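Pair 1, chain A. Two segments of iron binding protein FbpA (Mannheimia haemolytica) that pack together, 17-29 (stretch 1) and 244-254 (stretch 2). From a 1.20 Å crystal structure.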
# COMPACT_ATOMS: atom_id res chain seq x y z
N PRO A 17 10.12 13.54 4.56
CA PRO A 17 9.54 14.73 5.19
C PRO A 17 9.05 14.48 6.62
O PRO A 17 9.27 15.31 7.51
CB PRO A 17 8.37 15.09 4.26
CG PRO A 17 8.77 14.53 2.95
CD PRO A 17 9.48 13.24 3.26
N MET A 18 8.40 13.34 6.84
CA MET A 18 7.90 12.99 8.17
C MET A 18 9.04 12.76 9.15
O MET A 18 8.97 13.20 10.30
CB MET A 18 7.01 11.75 8.11
CG MET A 18 5.76 11.91 7.25
SD MET A 18 6.06 11.45 5.54
CE MET A 18 4.68 12.20 4.74
N LEU A 19 10.08 12.06 8.70
CA LEU A 19 11.21 11.73 9.56
C LEU A 19 12.06 12.95 9.89
O LEU A 19 12.55 13.07 11.01
CB LEU A 19 12.07 10.64 8.93
CG LEU A 19 11.34 9.31 8.69
CD1 LEU A 19 12.24 8.34 7.96
CD2 LEU A 19 10.84 8.71 10.00
N LYS A 20 12.22 13.86 8.94
CA LYS A 20 12.97 15.10 9.16
C LYS A 20 12.25 15.99 10.16
O LYS A 20 12.90 16.61 11.01
CB LYS A 20 13.17 15.85 7.84
CG LYS A 20 14.13 15.18 6.89
CD LYS A 20 15.58 15.53 7.20
CE LYS A 20 16.49 15.35 5.99
NZ LYS A 20 16.94 13.95 5.83
N ASN A 21 10.93 16.05 10.08
CA ASN A 21 10.13 16.81 11.04
C ASN A 21 10.20 16.18 12.43
O ASN A 21 10.23 16.90 13.43
CB ASN A 21 8.68 16.93 10.57
CG ASN A 21 8.48 18.11 9.63
OD1 ASN A 21 8.28 19.24 10.07
ND2 ASN A 21 8.54 17.85 8.33
N PHE A 22 10.23 14.85 12.50
CA PHE A 22 10.43 14.14 13.76
C PHE A 22 11.77 14.53 14.38
O PHE A 22 11.83 14.84 15.57
CB PHE A 22 10.36 12.63 13.54
CG PHE A 22 10.89 11.82 14.70
CD1 PHE A 22 10.12 11.62 15.84
CD2 PHE A 22 12.15 11.24 14.64
CE1 PHE A 22 10.61 10.87 16.90
CE2 PHE A 22 12.64 10.48 15.70
CZ PHE A 22 11.86 10.30 16.83
N GLU A 23 12.83 14.53 13.58
CA GLU A 23 14.17 14.87 14.06
C GLU A 23 14.22 16.29 14.62
O GLU A 23 14.83 16.54 15.66
CB GLU A 23 15.20 14.74 12.94
CG GLU A 23 15.55 13.32 12.57
CD GLU A 23 16.62 13.26 11.50
OE1 GLU A 23 16.42 13.85 10.42
OE2 GLU A 23 17.67 12.62 11.74
N LYS A 24 13.57 17.22 13.93
CA LYS A 24 13.56 18.63 14.32
C LYS A 24 12.77 18.85 15.61
O LYS A 24 13.19 19.61 16.48
CB LYS A 24 12.98 19.49 13.19
CG LYS A 24 13.04 21.00 13.45
CD LYS A 24 12.57 21.80 12.25
N ASP A 25 11.63 18.18 15.72
CA ASP A 25 10.69 18.42 16.82
C ASP A 25 11.07 17.71 18.12
O ASP A 25 10.68 18.16 19.20
CB ASP A 25 9.27 17.98 16.41
CG ASP A 25 8.67 18.85 15.31
OD1 ASP A 25 9.29 19.86 14.91
OD2 ASP A 25 7.55 18.60 14.80
N THR A 26 11.81 16.60 18.02
CA THR A 26 12.15 15.79 19.19
C THR A 26 13.64 15.81 19.54
O THR A 26 14.00 15.51 20.68
CB THR A 26 11.72 14.31 19.00
OG1 THR A 26 12.54 13.69 18.00
CG2 THR A 26 10.29 14.20 18.47
N GLY A 27 14.50 16.12 18.57
CA GLY A 27 15.94 16.08 18.76
C GLY A 27 16.57 14.70 18.59
O GLY A 27 17.78 14.55 18.72
N ILE A 28 15.74 13.70 18.29
CA ILE A 28 16.22 12.32 18.14
C ILE A 28 16.72 12.12 16.71
O ILE A 28 16.01 12.41 15.75
CB ILE A 28 15.10 11.31 18.47
CG1 ILE A 28 14.65 11.47 19.93
CG2 ILE A 28 15.58 9.88 18.23
CD1 ILE A 28 13.31 10.83 20.24
N LYS A 29 17.94 11.61 16.59
CA LYS A 29 18.57 11.33 15.30
C LYS A 29 17.97 10.07 14.67
O LYS A 29 17.87 9.04 15.33
CB LYS A 29 20.08 11.15 15.48
CG LYS A 29 20.84 10.58 14.28
CD LYS A 29 20.90 11.56 13.13
CE LYS A 29 21.80 11.04 12.02
NZ LYS A 29 21.96 12.03 10.92
N ALA A 244 12.61 3.20 23.62
CA ALA A 244 11.93 4.42 24.04
C ALA A 244 11.87 5.42 22.90
O ALA A 244 10.84 6.07 22.70
CB ALA A 244 12.62 5.03 25.25
N ASN A 245 12.97 5.56 22.17
CA ASN A 245 13.03 6.44 21.01
C ASN A 245 12.16 5.93 19.86
O ASN A 245 11.55 6.71 19.13
CB ASN A 245 14.48 6.64 20.54
CG ASN A 245 15.29 7.51 21.49
OD1 ASN A 245 14.73 8.18 22.36
ND2 ASN A 245 16.60 7.50 21.32
N ALA A 246 12.10 4.61 19.70
CA ALA A 246 11.25 3.99 18.68
C ALA A 246 9.79 4.27 18.98
O ALA A 246 9.02 4.57 18.06
CB ALA A 246 11.51 2.49 18.61
N VAL A 247 9.40 4.19 20.24
CA VAL A 247 8.03 4.48 20.63
C VAL A 247 7.71 5.94 20.36
O VAL A 247 6.64 6.26 19.85
CB VAL A 247 7.76 4.12 22.11
CG1 VAL A 247 6.42 4.66 22.58
CG2 VAL A 247 7.80 2.61 22.29
N LYS A 248 8.64 6.84 20.68
CA LYS A 248 8.43 8.26 20.39
C LYS A 248 8.26 8.52 18.89
O LYS A 248 7.45 9.36 18.51
CB LYS A 248 9.57 9.11 20.97
CG LYS A 248 9.48 9.25 22.49
CD LYS A 248 10.66 10.01 23.07
CE LYS A 248 10.49 10.21 24.58
NZ LYS A 248 11.78 10.42 25.28
N LEU A 249 8.99 7.79 18.06
CA LEU A 249 8.84 7.92 16.60
C LEU A 249 7.46 7.49 16.13
O LEU A 249 6.81 8.22 15.38
CB LEU A 249 9.92 7.15 15.86
CG LEU A 249 9.78 7.13 14.33
CD1 LEU A 249 9.72 8.54 13.74
CD2 LEU A 249 10.92 6.37 13.71
N ILE A 250 6.98 6.32 16.56
CA ILE A 250 5.69 5.86 16.06
C ILE A 250 4.54 6.68 16.65
O ILE A 250 3.56 6.94 15.96
CB ILE A 250 5.51 4.32 16.20
CG1 ILE A 250 5.35 3.86 17.65
CG2 ILE A 250 6.68 3.59 15.57
CD1 ILE A 250 4.93 2.41 17.75
N GLU A 251 4.69 7.15 17.88
CA GLU A 251 3.74 8.09 18.46
C GLU A 251 3.71 9.39 17.66
O GLU A 251 2.64 9.93 17.39
CB GLU A 251 4.09 8.38 19.93
CG GLU A 251 3.77 7.21 20.85
CD GLU A 251 4.21 7.41 22.30
OE1 GLU A 251 3.64 6.73 23.18
OE2 GLU A 251 5.11 8.23 22.55
N TYR A 252 4.88 9.88 17.26
CA TYR A 252 4.97 11.08 16.43
C TYR A 252 4.27 10.89 15.09
O TYR A 252 3.52 11.76 14.65
CB TYR A 252 6.43 11.47 16.19
CG TYR A 252 6.60 12.78 15.44
CD1 TYR A 252 6.63 12.81 14.05
CD2 TYR A 252 6.71 13.98 16.13
CE1 TYR A 252 6.77 14.01 13.37
CE2 TYR A 252 6.85 15.18 15.46
CZ TYR A 252 6.89 15.19 14.07
OH TYR A 252 7.03 16.38 13.40
N LEU A 253 4.52 9.76 14.44
CA LEU A 253 3.93 9.49 13.13
C LEU A 253 2.41 9.36 13.20
O LEU A 253 1.73 9.60 12.20
CB LEU A 253 4.56 8.25 12.49
CG LEU A 253 6.04 8.40 12.11
CD1 LEU A 253 6.63 7.07 11.65
CD2 LEU A 253 6.25 9.47 11.04
N SER A 254 1.89 9.01 14.37
CA SER A 254 0.44 8.89 14.59
C SER A 254 -0.25 10.22 14.92
O SER A 254 -1.48 10.29 14.92
CB SER A 254 0.16 7.89 15.72
OG SER A 254 0.30 8.48 17.01

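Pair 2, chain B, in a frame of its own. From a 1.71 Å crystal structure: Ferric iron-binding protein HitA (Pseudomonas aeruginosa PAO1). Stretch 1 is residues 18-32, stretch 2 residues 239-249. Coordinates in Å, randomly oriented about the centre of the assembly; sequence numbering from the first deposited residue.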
# COMPACT_ATOMS: atom_id res chain seq x y z
N ALA B 18 16.56 -4.37 -0.75
CA ALA B 18 17.18 -4.02 0.52
C ALA B 18 16.95 -5.11 1.57
O ALA B 18 17.88 -5.51 2.28
CB ALA B 18 16.65 -2.67 1.01
N ILE B 19 15.70 -5.58 1.70
CA ILE B 19 15.44 -6.58 2.72
C ILE B 19 16.06 -7.92 2.33
O ILE B 19 16.54 -8.66 3.20
CB ILE B 19 13.91 -6.69 3.00
CG1 ILE B 19 13.64 -7.61 4.19
CG2 ILE B 19 13.15 -7.17 1.76
CD1 ILE B 19 14.26 -7.13 5.48
N ALA B 20 16.10 -8.24 1.03
CA ALA B 20 16.75 -9.47 0.60
C ALA B 20 18.24 -9.43 0.92
O ALA B 20 18.82 -10.43 1.34
CB ALA B 20 16.54 -9.71 -0.90
N LYS B 21 18.86 -8.26 0.73
CA LYS B 21 20.28 -8.12 1.03
C LYS B 21 20.54 -8.27 2.52
O LYS B 21 21.46 -8.99 2.94
CB LYS B 21 20.79 -6.77 0.53
CG LYS B 21 22.31 -6.58 0.67
CD LYS B 21 23.08 -7.82 0.21
CE LYS B 21 24.45 -7.46 -0.35
NZ LYS B 21 25.42 -8.60 -0.25
N ALA B 22 19.72 -7.61 3.35
CA ALA B 22 19.91 -7.69 4.80
C ALA B 22 19.77 -9.12 5.31
O ALA B 22 20.56 -9.57 6.14
CB ALA B 22 18.93 -6.76 5.51
N PHE B 23 18.76 -9.86 4.82
CA PHE B 23 18.59 -11.24 5.25
C PHE B 23 19.76 -12.11 4.80
O PHE B 23 20.25 -12.95 5.56
CB PHE B 23 17.28 -11.81 4.69
CG PHE B 23 16.95 -13.18 5.18
CD1 PHE B 23 16.44 -13.37 6.46
CD2 PHE B 23 17.11 -14.29 4.36
CE1 PHE B 23 16.12 -14.62 6.91
CE2 PHE B 23 16.78 -15.55 4.80
CZ PHE B 23 16.29 -15.72 6.08
N GLN B 24 20.22 -11.91 3.55
CA GLN B 24 21.30 -12.71 2.99
C GLN B 24 22.61 -12.49 3.74
O GLN B 24 23.37 -13.43 3.98
CB GLN B 24 21.45 -12.36 1.51
CG GLN B 24 22.57 -13.04 0.75
CD GLN B 24 22.45 -12.81 -0.75
OE1 GLN B 24 21.48 -13.25 -1.39
NE2 GLN B 24 23.43 -12.12 -1.33
N ASP B 25 22.88 -11.24 4.14
CA ASP B 25 24.08 -10.95 4.91
C ASP B 25 23.99 -11.54 6.32
O ASP B 25 25.00 -12.02 6.86
CB ASP B 25 24.31 -9.44 4.98
CG ASP B 25 24.53 -8.82 3.61
OD1 ASP B 25 24.51 -9.56 2.60
OD2 ASP B 25 24.73 -7.59 3.54
N LYS B 26 22.80 -11.54 6.91
CA LYS B 26 22.65 -11.99 8.29
C LYS B 26 22.71 -13.52 8.40
O LYS B 26 23.28 -14.05 9.36
CB LYS B 26 21.32 -11.49 8.86
CG LYS B 26 21.10 -11.85 10.32
CD LYS B 26 21.32 -10.63 11.21
CE LYS B 26 21.64 -11.01 12.64
NZ LYS B 26 21.94 -9.80 13.48
N THR B 27 22.13 -14.23 7.44
CA THR B 27 21.94 -15.67 7.56
C THR B 27 22.77 -16.49 6.59
O THR B 27 22.87 -17.71 6.77
CB THR B 27 20.45 -16.02 7.35
OG1 THR B 27 20.11 -15.78 5.99
CG2 THR B 27 19.56 -15.18 8.26
N GLY B 28 23.34 -15.87 5.56
CA GLY B 28 23.99 -16.59 4.49
C GLY B 28 23.04 -17.24 3.51
O GLY B 28 23.51 -17.84 2.53
N ILE B 29 21.73 -17.14 3.73
CA ILE B 29 20.73 -17.70 2.83
C ILE B 29 20.56 -16.76 1.64
O ILE B 29 20.27 -15.58 1.81
CB ILE B 29 19.40 -17.93 3.55
CG1 ILE B 29 19.57 -18.92 4.70
CG2 ILE B 29 18.36 -18.48 2.59
CD1 ILE B 29 18.33 -19.09 5.56
N GLN B 30 20.76 -17.29 0.43
CA GLN B 30 20.60 -16.48 -0.76
C GLN B 30 19.12 -16.23 -1.01
O GLN B 30 18.28 -17.11 -0.78
CB GLN B 30 21.22 -17.16 -1.98
CG GLN B 30 22.53 -17.88 -1.70
CD GLN B 30 23.72 -16.95 -1.78
OE1 GLN B 30 23.57 -15.74 -1.96
NE2 GLN B 30 24.92 -17.51 -1.66
N VAL B 31 18.79 -15.04 -1.49
CA VAL B 31 17.41 -14.66 -1.79
C VAL B 31 17.35 -14.23 -3.25
O VAL B 31 17.94 -13.22 -3.63
CB VAL B 31 16.90 -13.54 -0.87
CG1 VAL B 31 15.50 -13.13 -1.29
CG2 VAL B 31 16.93 -13.97 0.58
N LYS B 32 16.62 -15.00 -4.06
CA LYS B 32 16.34 -14.66 -5.45
C LYS B 32 15.00 -13.93 -5.50
O LYS B 32 14.07 -14.30 -4.79
CB LYS B 32 16.29 -15.93 -6.29
CG LYS B 32 16.03 -15.74 -7.76
CD LYS B 32 15.74 -17.08 -8.43
CE LYS B 32 15.72 -16.94 -9.95
NZ LYS B 32 15.04 -15.69 -10.39
N ARG B 239 11.09 -23.78 7.05
CA ARG B 239 11.77 -23.15 8.17
C ARG B 239 12.43 -21.84 7.75
O ARG B 239 12.32 -20.83 8.46
CB ARG B 239 12.82 -24.09 8.76
CG ARG B 239 13.56 -23.53 9.97
CD ARG B 239 14.65 -24.49 10.42
NE ARG B 239 15.39 -23.98 11.58
CZ ARG B 239 16.59 -23.39 11.51
NH1 ARG B 239 17.18 -23.23 10.33
NH2 ARG B 239 17.18 -22.97 12.61
N GLU B 240 13.08 -21.83 6.60
CA GLU B 240 13.81 -20.66 6.14
C GLU B 240 12.86 -19.55 5.72
O GLU B 240 13.12 -18.36 5.96
CB GLU B 240 14.71 -21.06 4.97
CG GLU B 240 15.74 -22.14 5.33
CD GLU B 240 15.27 -23.58 5.07
OE1 GLU B 240 14.07 -23.90 5.22
OE2 GLU B 240 16.15 -24.43 4.74
N ALA B 241 11.74 -19.92 5.10
CA ALA B 241 10.74 -18.92 4.72
C ALA B 241 10.14 -18.25 5.95
O ALA B 241 9.96 -17.02 5.97
CB ALA B 241 9.66 -19.57 3.87
N GLN B 242 9.80 -19.04 6.97
CA GLN B 242 9.31 -18.45 8.21
C GLN B 242 10.36 -17.53 8.83
O GLN B 242 10.03 -16.46 9.36
CB GLN B 242 8.92 -19.54 9.21
CG GLN B 242 7.77 -20.42 8.75
CD GLN B 242 6.40 -19.84 9.09
OE1 GLN B 242 6.27 -18.89 9.87
NE2 GLN B 242 5.37 -20.43 8.51
N GLN B 243 11.62 -17.93 8.76
CA GLN B 243 12.70 -17.08 9.26
C GLN B 243 12.73 -15.75 8.52
O GLN B 243 12.97 -14.69 9.12
CB GLN B 243 14.03 -17.81 9.11
CG GLN B 243 15.21 -17.14 9.71
CD GLN B 243 16.43 -18.04 9.65
OE1 GLN B 243 16.29 -19.26 9.49
NE2 GLN B 243 17.62 -17.46 9.76
N PHE B 244 12.53 -15.79 7.20
CA PHE B 244 12.57 -14.57 6.40
C PHE B 244 11.47 -13.60 6.80
O PHE B 244 11.73 -12.40 6.99
CB PHE B 244 12.48 -14.91 4.91
CG PHE B 244 12.62 -13.72 4.03
CD1 PHE B 244 11.52 -12.94 3.69
CD2 PHE B 244 13.88 -13.35 3.57
CE1 PHE B 244 11.67 -11.81 2.89
CE2 PHE B 244 14.03 -12.23 2.76
CZ PHE B 244 12.92 -11.46 2.42
N VAL B 245 10.23 -14.09 6.92
CA VAL B 245 9.13 -13.18 7.27
C VAL B 245 9.33 -12.63 8.67
O VAL B 245 9.10 -11.44 8.92
CB VAL B 245 7.77 -13.88 7.11
CG1 VAL B 245 6.67 -12.97 7.63
CG2 VAL B 245 7.50 -14.17 5.65
N ALA B 246 9.81 -13.46 9.60
CA ALA B 246 10.13 -12.97 10.93
C ALA B 246 11.20 -11.88 10.87
O ALA B 246 11.12 -10.88 11.61
CB ALA B 246 10.58 -14.13 11.82
N PHE B 247 12.19 -12.03 9.99
CA PHE B 247 13.24 -11.03 9.90
C PHE B 247 12.71 -9.72 9.32
O PHE B 247 13.21 -8.64 9.67
CB PHE B 247 14.41 -11.58 9.07
CG PHE B 247 15.52 -10.61 8.86
CD1 PHE B 247 16.46 -10.39 9.86
CD2 PHE B 247 15.63 -9.90 7.67
CE1 PHE B 247 17.48 -9.48 9.67
CE2 PHE B 247 16.65 -9.00 7.48
CZ PHE B 247 17.59 -8.79 8.48
N MET B 248 11.68 -9.78 8.49
CA MET B 248 11.09 -8.55 7.97
C MET B 248 10.53 -7.68 9.08
O MET B 248 10.43 -6.46 8.92
CB MET B 248 9.99 -8.87 6.95
CG MET B 248 10.48 -9.68 5.76
SD MET B 248 9.08 -10.00 4.65
CE MET B 248 8.96 -8.38 3.87
N LEU B 249 10.14 -8.30 10.20
CA LEU B 249 9.57 -7.61 11.35
C LEU B 249 10.55 -7.49 12.51
O LEU B 249 10.15 -7.06 13.60
CB LEU B 249 8.30 -8.31 11.81
CG LEU B 249 7.15 -8.04 10.85
CD1 LEU B 249 6.11 -9.13 11.00
CD2 LEU B 249 6.56 -6.66 11.13

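Both pairs set one helix across another at 117° between their N-to-C directions, with axes 10.4 Å apart at closest approach in pair 1 and 10.5 Å in pair 2. The central backbones superpose to 0.3 Å, so the frame is effectively constant and the differences lie in how side chains fill it.

The fixed element is an aromatic ring on the first helix, Phe A22 matched by Phe B23. Both adopt chi1 t, and their side-chain centres fall 0.7 Å apart. In each case the ring packs against two positions of the second helix. The first is Leu A249 in pair 1 and Phe B244 in pair 2. Leu A249 places CD1 3.6 Å from the centroid of the Phe A22 ring, almost on the ring normal, a compact CH-pi contact. Phe B244 meets the same ring with its edge: its CD2 lies 3.5 Å from CD2 of Phe B23, with the planes at 70°.

The larger ring at this position goes with a smaller neighbour on the first helix. The CA-to-CB bond of Leu A19 points away, but its end comes nearer the second helix, where its CD2 is 3.9 Å from CD1 of Leu A249. Its match, Ala B20, has no such reach, and the Phe B244 ring takes up the space beside it, its CE2 lying 4.4 Å from Ala B20 CA. Two leucines are thus exchanged for an alanine and a phenylalanine, with the backbone scarcely changed.

The second position is Tyr A252, matched by Phe B247, each a knob in a hole of the first helix and each with chi1 t. The edge of Phe A22 points toward the face of Tyr A252, and the edge of Phe B23 toward that of Phe B247, there in an offset arrangement. What differs is the far end of the knob. Tyr A252 OH donates a hydrogen bond to Asp A25 OD2 at 2.7 Å, a polar tie at the margin of an otherwise apolar contact. Pair 2 has no hydrogen bond between its stretches. Lys B26 replaces the aspartate and only brushes the ring, CD being 4.3 Å from Phe B247 CE1. Instead, Ile B19 and Ala B22 pack against Phe B247, with Ile B19 CD1 and Ala B22 CB 3.6 and 3.8 Å from its CE2. At the position of Ile B19, Met A18 starts toward the second helix, and its closest side-chain contact there is CB, 3.8 Å from CD2 of Leu A253.

The helix exit is also shared. Thr A26 OG1 and Thr B27 OG1 donate to the carbonyl O of Phe A22 and Phe B23 at 2.8 and 2.9 Å, and each accepts the backbone N of the isoleucine that follows the glycine. Gly A27 and Gly B28 take the positive phi that ends the helix. Beyond the turn, Ile A28 and Ile B29 point toward the second helix, where Ile A28 CD1 lies 3.7 Å from Asn A245 OD1 and Ile B29 CD1 4.0 Å from Glu B240 CG.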